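Local coordinates for SusD superfamily protein (PDB 3L22) that probably binds sugars at the outer membrane of Bacteroides fragilis as a SusD-like protein, at residues A[23-26]-A[27-31]; A[203-206]-A[207-210]; A[381-384]-A[385-388]. One frame throughout, in Å; residues are numbered along the deposited sequence.

Overall arrangement
The three contacts are successive turns within three separate helices, taken in chain order from helix 18-33 (contact 1), helix 200-213 (contact 2) and helix 374-388 (contact 3). Their centres lie about 21 Å apart for contacts 1 and 2, 19 Å for contacts 2 and 3, and 33 Å for contacts 1 and 3, which sit on opposite sides of the chain's centre. None touches another directly. Helix 113-131 meets side chains of both contacts 1 and 2, and helix 327-339 meets those of contacts 2 and 3. Distant parts of the sequence are thus packed into one largely helical body, consistent with the TPR-clan relationship of the SusD family.

Contact 1. Residues A[23-26]-A[27-31]; sequences ATLN and GLYAA
Leu-25 meets Leu-28 and Tyr-29 across one turn of helix 18-33, an i/i+3 and i/i+4 apolar pairing in the N-terminal part of a SusD-type helical fold. The apolar contact runs through a single methyl: Leu-25 CD1 is 4.0 Å from Leu-28 CD1 and 4.1 Å from Tyr-29 CE2. The two leucine side chains cross at about a right angle, whereas Leu-25 and Tyr-29 run side by side. With CG trans to its backbone nitrogen (chi1 176°), Leu-25 reaches helix 113-131, where it touches Tyr-116 and Glu-119, while Leu-28 packs against Val-95 and Phe-98 of helix 79-103.

Backbone bonding is uneven along this turn. Gly-27 N donates to Ala-23 O at 3.1 Å and Ala-30 N to Asn-26 O at 3.0 Å, both ordinary alpha-helical bonds. Between them, Leu-28 N donates to Leu-25 O at 2.9 Å, whereas its bond to Thr-24 O is weak at 3.2 Å. The shorter bond reaches the Leu-25 carbonyl from 61° out of its plane, a 3-10-type bond within the alpha helix, whose own bonds from Leu-28 N and Tyr-29 N are weak here.

Polar groups turn toward a zinc site. Asn-26 OD1 is hydrogen-bonded to His-197 NE2 and Tyr-29 OH to Glu-119 OE1; His-197 and Glu-119 both bind zinc in this structure, which makes Asn-26 and Tyr-29 second-shell residues. The Tyr-29 ring also lies nearly parallel to that of His-197. At the base of this ring, Tyr-29 CD2 rests 3.5 Å from Leu-25 O.

Contact 2. Residues A[203-206]-A[207-210]; sequences ANML and KMRV. With EDO (1,2-ethanediol), chain Z.
Met-205 and Met-208, both selenomethionines, touch one turn apart on helix 200-213, in an i/i+3 contact within the helical body of this TPR-clan fold. The selenium atom Met-205 SE lies 3.6 Å from the terminal methyl Met-208 CE. The two chains run side by side in the same direction but are folded differently: Met-205 bends at both chi2 and chi3, whereas Met-208 stays extended until its last torsion (chi3 51°) turns CE toward the selenium of Met-205.

The other i/i+3 pair, Asn-204 and Lys-207, is joined through solvent. A water donates to Asn-204 OD1 at 2.6 Å and accepts from Lys-207 NZ at 2.7 Å; the nearest direct side-chain approach, Asn-204 OD1 to Lys-207 CD, is 4.2 Å. Lys-207 NZ further donates to O1 of a 1,2-ethanediol at 2.8 Å and weakly to its O2. The diol probably comes from the crystallisation liquor.

Beneath these side chains the backbone is regular. Met-208 N reaches Asn-204 O at 2.8 Å and Arg-209 N reaches Met-205 O at 3.0 Å, the latter bond close to straight at 165°; these i/i+4 bonds set the regular turn on which the members of each i/i+3 pair come to lie on one side.

The next shell fixes the helix on several sides. Leu-206 packs on Phe-122 and Leu-126 of helix 113-131. Met-205 and Met-208 both touch Asp-333 of helix 327-339, and Arg-209 NE makes a salt bridge to Glu-329 of the same helix. Around the lysine end, Leu-179 O accepts from NZ and Leu-176 O bonds to the diol. Val-210, which packs like Lys-207 on Leu-176 of helix 168-178, brings CG2 to 3.3 Å from Leu-206 O.

Contact 3. Residues A[381-384]-A[385-388]; sequences IYNE and KRLE. With EDO (1,2-ethanediol), chain B.
Glu-384 and Glu-388 occupy successive turns of helix 374-388 and form the tightly packed part of this i/i+4 arrangement. Glu-388 N donates to Glu-384 O at 2.8 Å, an almost linear bond of 167°, while Glu-388 CB comes within 3.3 Å of the same oxygen. Both side chains leave the helix with CG opposite their backbone nitrogens and then bend at chi2, which brings Glu-384 OE2 to 5.0 Å from Glu-388 OE1. The two carboxylates are buried, and Arg-298 NH1 makes salt bridges to both. Arg-356 adds a second cation for Glu-384, as Arg-358 and Arg-326 do for Glu-388.

The polar ends of Asn-383 and Arg-386 meet more loosely, although Arg-386 CG lies close to Tyr-382 O. These side chains lie alongside each other, but Asn-383 OD1 and Arg-386 NH1 are 3.7 Å apart, and the amide and guanidinium planes are turned 49° from each other. A water fills the role of a direct bond: it donates to Asn-383 OD1 at 2.6 Å and accepts from Arg-386 NH1 at 3.1 Å, lying in the guanidinium plane at its edge. Arg-386 itself is partly exposed, and its NH2 pairs with Asp-55.

Lys-385 points to another side, where its NZ donates to O1 of a 1,2-ethanediol at 2.6 Å and makes salt bridges to Asp-333 and Asp-398. The diol, probably from the crystallisation liquor, also bonds to Glu-329 and Arg-401.

Charge is probably largely balanced around this turn of the SusD fold. The shared Arg-298, with the other arginines, should offset repulsion between the neighbouring glutamates and probably stabilise their ionised forms, while the water links Asn-383 to Arg-386, whose side chains make no direct hydrogen bond.

Contact 1. Residues A[23-26]-A[27-31]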
loop_
_atom_site.group_PDB
_atom_site.type_symbol
_atom_site.label_atom_id
_atom_site.label_comp_id
_atom_site.label_asym_id
_atom_site.label_seq_id
_atom_site.Cartn_x
_atom_site.Cartn_y
_atom_site.Cartn_z
ATOM N N ALA A 23 24.540 0.618 4.189
ATOM C CA ALA A 23 24.349 1.365 2.965
ATOM C C ALA A 23 23.538 0.536 1.971
ATOM O O ALA A 23 22.657 1.058 1.288
ATOM C CB ALA A 23 25.732 1.779 2.318
ATOM N N THR A 24 23.856 -0.751 1.871
ATOM C CA THR A 24 23.134 -1.634 0.958
ATOM C C THR A 24 21.735 -1.857 1.459
ATOM O O THR A 24 20.803 -1.845 0.664
ATOM C CB THR A 24 23.864 -2.957 0.750
ATOM O OG1 THR A 24 25.215 -2.664 0.403
ATOM C CG2 THR A 24 23.237 -3.783 -0.357
ATOM N N LEU A 25 21.563 -1.982 2.770
ATOM C CA LEU A 25 20.216 -2.139 3.350
ATOM C C LEU A 25 19.340 -0.926 3.041
ATOM O O LEU A 25 18.187 -1.062 2.575
ATOM C CB LEU A 25 20.279 -2.340 4.873
ATOM C CG LEU A 25 18.972 -2.425 5.666
ATOM C CD1 LEU A 25 18.109 -3.478 5.123
ATOM C CD2 LEU A 25 19.247 -2.680 7.135
ATOM N N ASN A 26 19.886 0.268 3.256
ATOM C CA ASN A 26 19.154 1.482 2.844
ATOM C C ASN A 26 18.838 1.523 1.366
ATOM O O ASN A 26 17.813 2.053 0.992
ATOM C CB ASN A 26 19.838 2.760 3.326
ATOM C CG ASN A 26 19.675 2.934 4.847
ATOM O OD1 ASN A 26 18.554 2.779 5.410
ATOM N ND2 ASN A 26 20.783 3.223 5.528
ATOM N N GLY A 27 19.685 0.929 0.543
ATOM C CA GLY A 27 19.375 0.798 -0.892
ATOM C C GLY A 27 18.142 -0.075 -1.152
ATOM O O GLY A 27 17.468 0.118 -2.157
ATOM N N LEU A 28 17.847 -1.029 -0.267
ATOM C CA LEU A 28 16.621 -1.843 -0.413
ATOM C C LEU A 28 15.383 -0.987 -0.241
ATOM O O LEU A 28 14.438 -1.055 -1.046
ATOM C CB LEU A 28 16.613 -3.036 0.576
ATOM C CG LEU A 28 17.865 -3.939 0.559
ATOM C CD1 LEU A 28 17.713 -5.134 1.546
ATOM C CD2 LEU A 28 18.149 -4.446 -0.869
ATOM N N TYR A 29 15.409 -0.123 0.768
ATOM C CA TYR A 29 14.304 0.794 0.997
ATOM C C TYR A 29 14.191 1.804 -0.155
ATOM O O TYR A 29 13.078 2.157 -0.548
ATOM C CB TYR A 29 14.465 1.544 2.335
ATOM C CG TYR A 29 14.269 0.682 3.539
ATOM C CD1 TYR A 29 13.014 0.286 3.934
ATOM C CD2 TYR A 29 15.367 0.225 4.284
ATOM C CE1 TYR A 29 12.837 -0.540 5.054
ATOM C CE2 TYR A 29 15.195 -0.580 5.393
ATOM C CZ TYR A 29 13.923 -0.969 5.768
ATOM O OH TYR A 29 13.760 -1.766 6.894
ATOM N N ALA A 30 15.319 2.245 -0.707
ATOM C CA ALA A 30 15.290 3.166 -1.861
ATOM C C ALA A 30 14.703 2.428 -3.051
ATOM O O ALA A 30 13.920 3.012 -3.791
ATOM C CB ALA A 30 16.709 3.805 -2.211
ATOM N N ALA A 31 15.048 1.153 -3.209
ATOM C CA ALA A 31 14.634 0.400 -4.403
ATOM C C ALA A 31 13.129 0.209 -4.489
ATOM O O ALA A 31 12.590 0.091 -5.583
ATOM C CB ALA A 31 15.343 -0.952 -4.473
#

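Contact 2. Residues A[203-206]-A[207-210]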
loop_
_atom_site.group_PDB
_atom_site.type_symbol
_atom_site.label_atom_id
_atom_site.label_comp_id
_atom_site.label_asym_id
_atom_site.label_seq_id
_atom_site.Cartn_x
_atom_site.Cartn_y
_atom_site.Cartn_z
ATOM N N ALA A 203 5.883 -4.897 10.205
ATOM C CA ALA A 203 5.792 -6.281 9.806
ATOM C C ALA A 203 4.398 -6.848 10.155
ATOM O O ALA A 203 3.793 -7.570 9.366
ATOM C CB ALA A 203 6.897 -7.090 10.476
ATOM N N ASN A 204 3.916 -6.519 11.347
ATOM C CA ASN A 204 2.602 -6.965 11.795
ATOM C C ASN A 204 1.452 -6.337 11.021
ATOM O O ASN A 204 0.431 -6.992 10.777
ATOM C CB ASN A 204 2.452 -6.724 13.302
ATOM C CG ASN A 204 3.187 -7.775 14.141
ATOM O OD1 ASN A 204 3.096 -8.952 13.839
ATOM N ND2 ASN A 204 3.877 -7.350 15.220
HETATM N N MSE A 205 1.623 -5.089 10.590
HETATM C CA MSE A 205 0.632 -4.451 9.715
HETATM C C MSE A 205 0.547 -5.209 8.382
HETATM O O MSE A 205 -0.549 -5.463 7.887
HETATM C CB MSE A 205 0.970 -2.976 9.454
HETATM C CG MSE A 205 0.686 -2.070 10.623
HETATM SE SE MSE A 205 -1.220 -2.049 11.065
HETATM C CE MSE A 205 -1.873 -1.164 9.411
ATOM N N LEU A 206 1.696 -5.576 7.810
ATOM C CA LEU A 206 1.690 -6.292 6.534
ATOM C C LEU A 206 1.058 -7.694 6.728
ATOM O O LEU A 206 0.300 -8.174 5.881
ATOM C CB LEU A 206 3.107 -6.415 5.935
ATOM C CG LEU A 206 3.225 -6.990 4.520
ATOM C CD1 LEU A 206 2.225 -6.337 3.543
ATOM C CD2 LEU A 206 4.671 -6.879 3.994
ATOM N N LYS A 207 1.404 -8.331 7.840
ATOM C CA LYS A 207 0.879 -9.637 8.174
ATOM C C LYS A 207 -0.650 -9.515 8.335
ATOM O O LYS A 207 -1.402 -10.306 7.788
ATOM C CB LYS A 207 1.546 -10.117 9.453
ATOM C CG LYS A 207 1.287 -11.539 9.859
ATOM C CD LYS A 207 2.098 -11.964 11.119
ATOM C CE LYS A 207 3.596 -12.021 10.900
ATOM N NZ LYS A 207 4.316 -12.771 11.980
HETATM N N MSE A 208 -1.114 -8.472 9.002
HETATM C CA MSE A 208 -2.540 -8.280 9.101
HETATM C C MSE A 208 -3.205 -8.124 7.737
HETATM O O MSE A 208 -4.230 -8.755 7.498
HETATM C CB MSE A 208 -2.906 -7.105 9.984
HETATM C CG MSE A 208 -4.410 -6.883 10.016
HETATM SE SE MSE A 208 -5.068 -5.759 11.476
HETATM C CE MSE A 208 -3.945 -4.452 11.185
ATOM N N ARG A 209 -2.639 -7.294 6.859
ATOM C CA ARG A 209 -3.191 -7.135 5.530
ATOM C C ARG A 209 -3.266 -8.447 4.769
ATOM O O ARG A 209 -4.257 -8.716 4.089
ATOM C CB ARG A 209 -2.391 -6.120 4.703
ATOM C CG ARG A 209 -2.577 -4.683 5.155
ATOM C CD ARG A 209 -2.233 -3.769 3.985
ATOM N NE ARG A 209 -2.177 -2.341 4.243
ATOM C CZ ARG A 209 -1.847 -1.437 3.333
ATOM N NH1 ARG A 209 -1.555 -1.804 2.076
ATOM N NH2 ARG A 209 -1.830 -0.159 3.656
ATOM N N VAL A 210 -2.221 -9.251 4.875
ATOM C CA VAL A 210 -2.188 -10.511 4.193
ATOM C C VAL A 210 -3.284 -11.425 4.734
ATOM O O VAL A 210 -4.033 -12.012 3.974
ATOM C CB VAL A 210 -0.798 -11.175 4.297
ATOM C CG1 VAL A 210 -0.837 -12.645 3.870
ATOM C CG2 VAL A 210 0.209 -10.384 3.448
HETATM C C1 EDO Z . 3.217 -16.467 11.159
HETATM O O1 EDO Z . 3.297 -15.413 12.109
HETATM C C2 EDO Z . 3.630 -16.128 9.749
HETATM O O2 EDO Z . 4.241 -14.861 9.572
HETATM O O HOH W 1 3.474 -11.511 14.231
#

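Contact 3. Residues A[381-384]-A[385-388]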
loop_
_atom_site.group_PDB
_atom_site.type_symbol
_atom_site.label_atom_id
_atom_site.label_comp_id
_atom_site.label_asym_id
_atom_site.label_seq_id
_atom_site.Cartn_x
_atom_site.Cartn_y
_atom_site.Cartn_z
ATOM N N ILE A 381 -17.628 0.847 8.235
ATOM C CA ILE A 381 -16.177 0.643 8.332
ATOM C C ILE A 381 -15.515 0.838 6.961
ATOM O O ILE A 381 -14.511 1.566 6.861
ATOM C CB ILE A 381 -15.830 -0.752 8.920
ATOM C CG1 ILE A 381 -16.306 -0.839 10.386
ATOM C CG2 ILE A 381 -14.289 -1.031 8.776
ATOM C CD1 ILE A 381 -16.441 -2.268 10.953
ATOM N N TYR A 382 -16.104 0.252 5.904
ATOM C CA TYR A 382 -15.560 0.438 4.554
ATOM C C TYR A 382 -15.520 1.908 4.127
ATOM O O TYR A 382 -14.522 2.358 3.578
ATOM C CB TYR A 382 -16.335 -0.350 3.505
ATOM C CG TYR A 382 -16.460 -1.846 3.746
ATOM C CD1 TYR A 382 -15.537 -2.549 4.504
ATOM C CD2 TYR A 382 -17.528 -2.558 3.208
ATOM C CE1 TYR A 382 -15.687 -3.940 4.736
ATOM C CE2 TYR A 382 -17.667 -3.976 3.413
ATOM C CZ TYR A 382 -16.746 -4.622 4.191
ATOM O OH TYR A 382 -16.871 -5.966 4.420
ATOM N N ASN A 383 -16.610 2.639 4.416
ATOM C CA ASN A 383 -16.689 4.047 4.075
ATOM C C ASN A 383 -15.702 4.905 4.873
ATOM O O ASN A 383 -15.082 5.785 4.312
ATOM C CB ASN A 383 -18.104 4.586 4.271
ATOM C CG ASN A 383 -19.049 4.160 3.168
ATOM O OD1 ASN A 383 -18.628 3.896 2.038
ATOM N ND2 ASN A 383 -20.331 4.088 3.492
ATOM N N GLU A 384 -15.553 4.632 6.160
ATOM C CA GLU A 384 -14.566 5.349 6.965
ATOM C C GLU A 384 -13.140 5.167 6.423
ATOM O O GLU A 384 -12.357 6.113 6.346
ATOM C CB GLU A 384 -14.642 4.924 8.435
ATOM C CG GLU A 384 -14.087 5.982 9.415
ATOM C CD GLU A 384 -14.959 7.240 9.524
ATOM O OE1 GLU A 384 -16.216 7.154 9.430
ATOM O OE2 GLU A 384 -14.380 8.313 9.768
ATOM N N LYS A 385 -12.829 3.943 6.031
ATOM C CA LYS A 385 -11.537 3.597 5.448
ATOM C C LYS A 385 -11.344 4.351 4.107
ATOM O O LYS A 385 -10.277 4.867 3.836
ATOM C CB LYS A 385 -11.478 2.079 5.256
ATOM C CG LYS A 385 -10.149 1.517 4.753
ATOM C CD LYS A 385 -9.212 1.184 5.877
ATOM C CE LYS A 385 -7.927 0.480 5.383
ATOM N NZ LYS A 385 -8.252 -0.876 4.888
ATOM N N ARG A 386 -12.408 4.476 3.314
ATOM C CA ARG A 386 -12.351 5.208 2.049
ATOM C C ARG A 386 -12.005 6.691 2.251
ATOM O O ARG A 386 -11.162 7.259 1.514
ATOM C CB ARG A 386 -13.681 5.047 1.297
ATOM C CG ARG A 386 -13.888 3.658 0.729
ATOM C CD ARG A 386 -15.278 3.479 0.138
ATOM N NE ARG A 386 -15.422 4.241 -1.096
ATOM C CZ ARG A 386 -16.503 4.243 -1.866
ATOM N NH1 ARG A 386 -17.593 3.542 -1.535
ATOM N NH2 ARG A 386 -16.516 4.981 -2.964
ATOM N N LEU A 387 -12.613 7.301 3.259
ATOM C CA LEU A 387 -12.369 8.719 3.560
ATOM C C LEU A 387 -11.027 8.919 4.265
ATOM O O LEU A 387 -10.231 9.761 3.866
ATOM C CB LEU A 387 -13.523 9.325 4.382
ATOM C CG LEU A 387 -13.388 10.791 4.834
ATOM C CD1 LEU A 387 -13.218 11.716 3.615
ATOM C CD2 LEU A 387 -14.576 11.246 5.684
ATOM N N GLU A 388 -10.761 8.132 5.284
ATOM C CA GLU A 388 -9.475 8.231 5.963
ATOM C C GLU A 388 -8.282 8.050 5.009
ATOM O O GLU A 388 -7.308 8.762 5.179
ATOM C CB GLU A 388 -9.394 7.234 7.110
ATOM C CG GLU A 388 -8.220 7.421 8.097
ATOM C CD GLU A 388 -8.345 8.629 9.017
ATOM O OE1 GLU A 388 -9.480 9.032 9.398
ATOM O OE2 GLU A 388 -7.277 9.174 9.367
HETATM C C1 EDO B . -5.809 -2.846 4.126
HETATM O O1 EDO B . -5.746 -1.548 4.678
HETATM C C2 EDO B . -5.403 -2.892 2.644
HETATM O O2 EDO B . -5.700 -4.268 2.246
HETATM O O HOH W 2 -18.464 1.627 0.724
#